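Local coordinates for protein HcgC (Methanococcus maripaludis S2, PDB 5O4J) that acts as a SAM-dependent C-methyltransferase on a pyridinol precursor, a step in building the iron-guanylylpyridinol (FeGP) cofactor of [Fe]-hydrogenase, at residues A32-E38 with K159-L163; I185-C189 with T201-L205; E194-V198 with V238-L242. All blocks are in the same frame, centred on the assembly; numbering follows the deposited sequence.

Overall arrangement
Contact 1 packs helix 18-37 on strand 159-167 of the mixed sheet, in the Rossmann-like part of the chain; it is largely buried, apolar at one end and charged at the other. Contacts 2 and 3 lie together, their centres about 13 Å apart, whereas the centre of contact 1 is about 32 Å from that of contact 2. Contacts 2 and 3 share the chain running from helix 177-193 into strand 198-203, and both touch the same second subunit, which contact 1 does not. Contact 2 is wholly buried and nonpolar across its segments; contact 3, farther from the centre of the chain and partly exposed, combines a small apolar patch with a polar loop.

Contact 1 of 3, residues A32-E38 with K159-L163; sequences AIKYFLE and KKGVL
With CG anti to the backbone N in both F36 (chi1 -178°) and K159 (chi1 -178°), the phenyl ring of the helix reaches the strand while the lysine, extended beyond CG, runs back over one face of that ring. K159 NZ lies 4.7 Å from the centroid of the F36 ring, 9° off its normal, a cation-pi contact, and CE adds a CH-pi contact nearer the rim. The same ammonium donates to F36 O at 3.0 Å, close to the helix end, where E38 turns to positive phi. A water accepts from K159 NZ and donates to L37 O, so the ammonium holds F36 O directly and L37 O through it, and E38 OE2 adds a long salt bridge at 3.7 Å from K159 NZ. G161, with no side chain, lets the ring close in: F36 CZ is 3.6 Å from G161 CA. At the other end L163 divides its branches, CD1 meeting A32 CB at 3.8 Å and CD2 meeting I33 CD1 at 4.1 Å. Segment 32-37 runs nearly antiparallel to 159-163, as a Rossmann-type helix covering its sheet; A32 and F36 also touch strand 253-259, I33 and F36 strand 130-134, and L37 reaches strand 108-111.

Contact 2 of 3, residues I185-C189 with T201-L205; sequences IMDSC and TIPNL
P203 CB is held between two helix side chains, 3.6 Å from I185 CG2 and likewise 3.6 Å from C189 SG, and this is the tight part of the contact. C189 leans its sulfur over the proline because SG stands anti to the carbonyl carbon (chi1 -77°), while T201 CG2 closes on the same sulfur at 3.8 Å. I185 and L205 lie alongside with their tips pointing opposite ways, I185 CD1 3.8 Å from L205 CD2. Looser packing follows at M186, whose chain bends at both chi2 and chi3: its SD is 4.0 Å from L205 CD1 and 4.2 Å from P203 CG. That side faces no solvent, since M186 of the second subunit packs against M186, C189 and P203. I230 of strand 230-234 also touches I185, C189 and T201. The segments 185-189 and 201-203 run antiparallel, and helix 177-193 packs against strands 198-203, outermost in this chain's four-stranded sheet, and 230-234. The polar ends are served elsewhere, T201 OG1 by N193 and N204 ND2 by S228 and T231, which leaves methyls, a proline ring and two sulfurs to join helix and strand, consistent with an interface held by close fit and burial of apolar surface.

Contact 3 of 3, residues E194-V198 with V238-L242; sequences ELDSV and VEYEL
L195 to V198 form a type II beta turn, closed by V198 N to L195 O at 3.2 Å with S197 at positive phi, and it faces V238, the N-cap residue of helix 239-251, and the first turn of that helix. L195 buries more surface here than any other residue, with V238 close behind. Both of its methyls ride on the aliphatic stem of E241, L195 CD1 lying 3.6 Å from E241 CB and CD2 3.9 Å from that same CB, with the two side chains oblique to one another. E241 bends at chi2 (88°), which turns its carboxylate off the line of the stem and leaves CB and CG to the leucine. L195 CD1 also comes within 4.3 Å of V238 CB. Beyond it, V198 lies roughly perpendicular to V238, V198 CG2 to V238 CG1 at 3.9 Å.

The turn is the connection between helix 177-193 and strand 198-203, the edge of the antiparallel sheet within this chain, and strand 230-234, next to that edge, leads by a short loop into helix 239-251. The contact therefore sets the helix-to-strand turn against the start of helix 239-251. V198 also packs on V232, and V238 on T12 of strand 10-13.

S197 OG bonds back to D196 O at 2.7 Å, in the carbonyl plane and on a lone pair, with a C=O...donor angle of 110°, and it is also hydrogen-bonded to the backbone N of D236. The turn also meets a second subunit: K173 of that subunit donates to the carbonyls of L195 and V198, its D141 accepts from S197 N, and its G143 N bonds to D196 OD1.

Contact 1 of 3, residues A32-E38 with K159-L163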
# COMPACT_ATOMS: atom_id res chain seq x y z
N ALA A 32 9.50 17.97 22.50
CA ALA A 32 9.80 16.76 23.26
C ALA A 32 10.97 16.98 24.22
O ALA A 32 10.93 16.55 25.38
CB ALA A 32 10.11 15.60 22.31
N ILE A 33 12.02 17.64 23.74
CA ILE A 33 13.16 17.96 24.60
C ILE A 33 12.74 18.91 25.71
O ILE A 33 13.07 18.70 26.89
CB ILE A 33 14.31 18.54 23.75
CG1 ILE A 33 14.93 17.42 22.91
CG2 ILE A 33 15.36 19.22 24.62
CD1 ILE A 33 15.79 17.91 21.76
N LYS A 34 11.97 19.94 25.36
CA LYS A 34 11.50 20.90 26.35
C LYS A 34 10.78 20.19 27.49
O LYS A 34 11.04 20.46 28.67
CB LYS A 34 10.57 21.92 25.70
CG LYS A 34 10.02 22.98 26.64
CD LYS A 34 9.01 23.87 25.93
CE LYS A 34 8.43 24.92 26.87
NZ LYS A 34 7.38 25.73 26.19
N TYR A 35 9.85 19.30 27.15
CA TYR A 35 9.07 18.60 28.16
C TYR A 35 9.96 17.74 29.04
O TYR A 35 9.77 17.67 30.26
CB TYR A 35 7.99 17.76 27.47
CG TYR A 35 7.24 16.86 28.41
CD1 TYR A 35 6.32 17.39 29.30
CD2 TYR A 35 7.45 15.49 28.42
CE1 TYR A 35 5.63 16.58 30.17
CE2 TYR A 35 6.76 14.67 29.29
CZ TYR A 35 5.85 15.22 30.16
OH TYR A 35 5.15 14.40 31.03
N PHE A 36 10.93 17.06 28.42
CA PHE A 36 11.85 16.23 29.18
C PHE A 36 12.66 17.06 30.18
O PHE A 36 12.92 16.61 31.30
CB PHE A 36 12.78 15.50 28.21
CG PHE A 36 13.74 14.57 28.88
CD1 PHE A 36 13.30 13.38 29.44
CD2 PHE A 36 15.09 14.87 28.92
CE1 PHE A 36 14.21 12.50 30.05
CE2 PHE A 36 15.99 13.99 29.52
CZ PHE A 36 15.54 12.81 30.09
N LEU A 37 13.05 18.28 29.80
CA LEU A 37 13.91 19.10 30.64
C LEU A 37 13.18 19.75 31.81
O LEU A 37 13.84 20.26 32.72
CB LEU A 37 14.61 20.17 29.78
CG LEU A 37 15.62 19.63 28.77
CD1 LEU A 37 16.25 20.75 27.97
CD2 LEU A 37 16.71 18.82 29.46
N GLU A 38 11.86 19.76 31.80
CA GLU A 38 11.07 20.15 32.98
C GLU A 38 11.46 21.53 33.50
O GLU A 38 11.42 21.80 34.71
CB GLU A 38 11.23 19.10 34.07
CG GLU A 38 10.72 17.74 33.66
CD GLU A 38 11.00 16.65 34.69
OE1 GLU A 38 10.46 15.54 34.52
OE2 GLU A 38 11.78 16.90 35.62
N LYS A 159 21.12 12.62 34.46
CA LYS A 159 19.82 12.30 33.88
C LYS A 159 20.05 12.07 32.40
O LYS A 159 20.74 12.86 31.75
CB LYS A 159 18.84 13.45 34.12
CG LYS A 159 17.42 13.25 33.62
CD LYS A 159 16.75 14.62 33.59
CE LYS A 159 15.25 14.55 33.62
NZ LYS A 159 14.72 15.95 33.60
N LYS A 160 19.51 10.97 31.88
CA LYS A 160 19.76 10.55 30.50
C LYS A 160 18.44 10.34 29.79
O LYS A 160 17.49 9.80 30.37
CB LYS A 160 20.57 9.26 30.47
CG LYS A 160 21.94 9.39 31.12
CD LYS A 160 22.67 8.06 31.11
CE LYS A 160 23.92 8.12 31.96
NZ LYS A 160 24.71 6.88 31.85
N GLY A 161 18.37 10.75 28.52
CA GLY A 161 17.16 10.57 27.74
C GLY A 161 17.48 10.24 26.30
O GLY A 161 18.53 10.63 25.77
N VAL A 162 16.57 9.52 25.66
CA VAL A 162 16.69 9.13 24.26
C VAL A 162 15.52 9.75 23.51
O VAL A 162 14.36 9.44 23.81
CB VAL A 162 16.72 7.61 24.09
CG1 VAL A 162 16.79 7.24 22.61
CG2 VAL A 162 17.89 7.01 24.83
N LEU A 163 15.82 10.60 22.53
CA LEU A 163 14.78 11.27 21.75
C LEU A 163 14.33 10.36 20.62
O LEU A 163 15.13 10.00 19.74
CB LEU A 163 15.31 12.59 21.21
CG LEU A 163 14.39 13.33 20.24
CD1 LEU A 163 13.11 13.79 20.91
CD2 LEU A 163 15.15 14.49 19.62
O HOH W 1 15.96 18.54 33.32

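Contact 2 of 3, residues I185-C189 with T201-L205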
# COMPACT_ATOMS: atom_id res chain seq x y z
N ILE A 185 5.29 13.01 2.69
CA ILE A 185 4.90 13.42 1.35
C ILE A 185 4.51 12.20 0.52
O ILE A 185 3.50 12.23 -0.20
CB ILE A 185 6.03 14.25 0.71
CG1 ILE A 185 6.13 15.60 1.43
CG2 ILE A 185 5.76 14.45 -0.78
CD1 ILE A 185 7.34 16.45 1.05
N MET A 186 5.28 11.11 0.59
CA MET A 186 4.98 9.92 -0.20
C MET A 186 3.64 9.31 0.19
O MET A 186 2.83 8.96 -0.68
CB MET A 186 6.11 8.90 -0.05
CG MET A 186 7.42 9.33 -0.66
SD MET A 186 7.36 9.56 -2.45
CE MET A 186 7.30 7.85 -2.96
N ASP A 187 3.39 9.16 1.49
CA ASP A 187 2.11 8.60 1.92
C ASP A 187 0.96 9.53 1.52
O ASP A 187 -0.11 9.07 1.11
CB ASP A 187 2.11 8.36 3.43
CG ASP A 187 2.81 7.06 3.82
OD1 ASP A 187 3.10 6.25 2.93
OD2 ASP A 187 3.06 6.85 5.03
N SER A 188 1.19 10.85 1.59
CA SER A 188 0.16 11.79 1.16
C SER A 188 -0.14 11.64 -0.32
O SER A 188 -1.31 11.61 -0.72
CB SER A 188 0.60 13.22 1.48
OG SER A 188 0.72 13.43 2.87
N CYS A 189 0.90 11.53 -1.15
CA CYS A 189 0.70 11.38 -2.59
C CYS A 189 -0.14 10.16 -2.92
O CYS A 189 -0.99 10.21 -3.81
CB CYS A 189 2.05 11.26 -3.29
SG CYS A 189 2.88 12.81 -3.45
N THR A 201 -0.14 12.56 -9.43
CA THR A 201 0.22 13.29 -8.22
C THR A 201 1.74 13.33 -8.10
O THR A 201 2.38 12.28 -8.04
CB THR A 201 -0.39 12.63 -6.98
OG1 THR A 201 -1.81 12.51 -7.13
CG2 THR A 201 -0.11 13.45 -5.72
N ILE A 202 2.29 14.53 -8.05
CA ILE A 202 3.74 14.74 -8.06
C ILE A 202 4.20 15.07 -6.65
O ILE A 202 3.81 16.13 -6.12
CB ILE A 202 4.13 15.88 -9.02
CG1 ILE A 202 3.77 15.53 -10.47
CG2 ILE A 202 5.61 16.23 -8.86
CD1 ILE A 202 4.59 14.40 -11.07
N PRO A 203 5.08 14.27 -6.05
CA PRO A 203 5.82 14.74 -4.88
C PRO A 203 6.99 15.59 -5.34
O PRO A 203 7.80 15.15 -6.16
CB PRO A 203 6.30 13.45 -4.22
CG PRO A 203 6.46 12.48 -5.37
CD PRO A 203 5.52 12.92 -6.47
N ASN A 204 7.05 16.83 -4.86
CA ASN A 204 8.10 17.74 -5.29
C ASN A 204 9.36 17.49 -4.47
O ASN A 204 9.82 18.32 -3.69
CB ASN A 204 7.62 19.17 -5.19
CG ASN A 204 6.61 19.49 -6.23
OD1 ASN A 204 6.83 19.22 -7.41
ND2 ASN A 204 5.45 20.02 -5.82
N LEU A 205 9.93 16.31 -4.71
CA LEU A 205 11.06 15.82 -3.95
C LEU A 205 12.32 15.76 -4.81
O LEU A 205 12.27 15.63 -6.03
CB LEU A 205 10.76 14.43 -3.37
CG LEU A 205 9.69 14.42 -2.29
CD1 LEU A 205 9.29 13.00 -1.92
CD2 LEU A 205 10.21 15.15 -1.06

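Contact 3 of 3, residues E194-V198 with V238-L242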
# COMPACT_ATOMS: atom_id res chain seq x y z
N GLU A 194 -5.76 8.83 -5.17
CA GLU A 194 -7.03 8.13 -5.15
C GLU A 194 -8.23 9.06 -5.06
O GLU A 194 -9.37 8.58 -5.15
CB GLU A 194 -7.03 7.11 -4.01
CG GLU A 194 -6.05 5.99 -4.27
CD GLU A 194 -6.09 4.86 -3.25
OE1 GLU A 194 -6.73 5.01 -2.19
OE2 GLU A 194 -5.46 3.82 -3.52
N LEU A 195 -8.03 10.36 -4.88
CA LEU A 195 -9.15 11.29 -4.94
C LEU A 195 -9.79 11.26 -6.32
O LEU A 195 -9.11 11.15 -7.34
CB LEU A 195 -8.68 12.71 -4.62
CG LEU A 195 -8.18 12.99 -3.21
CD1 LEU A 195 -7.55 14.38 -3.15
CD2 LEU A 195 -9.30 12.84 -2.17
N ASP A 196 -11.12 11.38 -6.35
CA ASP A 196 -11.81 11.39 -7.63
C ASP A 196 -11.27 12.49 -8.52
O ASP A 196 -11.08 13.63 -8.08
CB ASP A 196 -13.31 11.59 -7.44
CG ASP A 196 -14.06 11.57 -8.75
OD1 ASP A 196 -13.86 10.61 -9.51
OD2 ASP A 196 -14.84 12.51 -9.03
N SER A 197 -11.03 12.14 -9.79
CA SER A 197 -10.64 13.02 -10.90
C SER A 197 -9.14 13.31 -10.95
O SER A 197 -8.71 13.98 -11.89
CB SER A 197 -11.39 14.36 -10.89
OG SER A 197 -10.74 15.32 -10.10
N VAL A 198 -8.34 12.85 -9.99
CA VAL A 198 -6.90 13.05 -10.08
C VAL A 198 -6.34 12.18 -11.20
O VAL A 198 -6.65 10.98 -11.28
CB VAL A 198 -6.22 12.76 -8.74
CG1 VAL A 198 -4.68 12.77 -8.90
CG2 VAL A 198 -6.66 13.77 -7.69
N VAL A 238 -9.39 19.76 -6.11
CA VAL A 238 -8.85 18.89 -5.06
C VAL A 238 -8.10 19.68 -4.00
O VAL A 238 -7.61 19.10 -3.04
CB VAL A 238 -7.95 17.79 -5.66
CG1 VAL A 238 -8.77 16.82 -6.50
CG2 VAL A 238 -6.82 18.40 -6.49
N GLU A 239 -8.08 21.01 -4.13
CA GLU A 239 -7.28 21.85 -3.24
C GLU A 239 -7.54 21.56 -1.76
O GLU A 239 -6.59 21.50 -0.97
CB GLU A 239 -7.55 23.33 -3.55
CG GLU A 239 -9.04 23.70 -3.59
CD GLU A 239 -9.31 24.99 -4.35
OE1 GLU A 239 -8.34 25.62 -4.83
OE2 GLU A 239 -10.49 25.36 -4.47
N TYR A 240 -8.79 21.36 -1.37
CA TYR A 240 -9.07 21.19 0.06
C TYR A 240 -8.61 19.84 0.58
O TYR A 240 -7.96 19.76 1.64
CB TYR A 240 -10.56 21.39 0.33
CG TYR A 240 -11.02 22.78 -0.02
CD1 TYR A 240 -10.21 23.88 0.25
CD2 TYR A 240 -12.23 23.00 -0.65
CE1 TYR A 240 -10.61 25.15 -0.08
CE2 TYR A 240 -12.64 24.27 -0.97
CZ TYR A 240 -11.82 25.34 -0.69
OH TYR A 240 -12.22 26.60 -1.02
N GLU A 241 -8.94 18.76 -0.13
CA GLU A 241 -8.50 17.44 0.30
C GLU A 241 -6.98 17.34 0.28
O GLU A 241 -6.39 16.65 1.11
CB GLU A 241 -9.13 16.36 -0.58
CG GLU A 241 -10.65 16.27 -0.45
CD GLU A 241 -11.38 17.21 -1.41
OE1 GLU A 241 -10.75 18.15 -1.95
OE2 GLU A 241 -12.60 17.01 -1.62
N LEU A 242 -6.34 18.03 -0.67
CA LEU A 242 -4.89 18.03 -0.76
C LEU A 242 -4.25 18.49 0.54
O LEU A 242 -3.35 17.83 1.08
CB LEU A 242 -4.47 18.93 -1.93
CG LEU A 242 -3.00 19.29 -2.14
CD1 LEU A 242 -2.11 18.07 -2.19
CD2 LEU A 242 -2.86 20.12 -3.43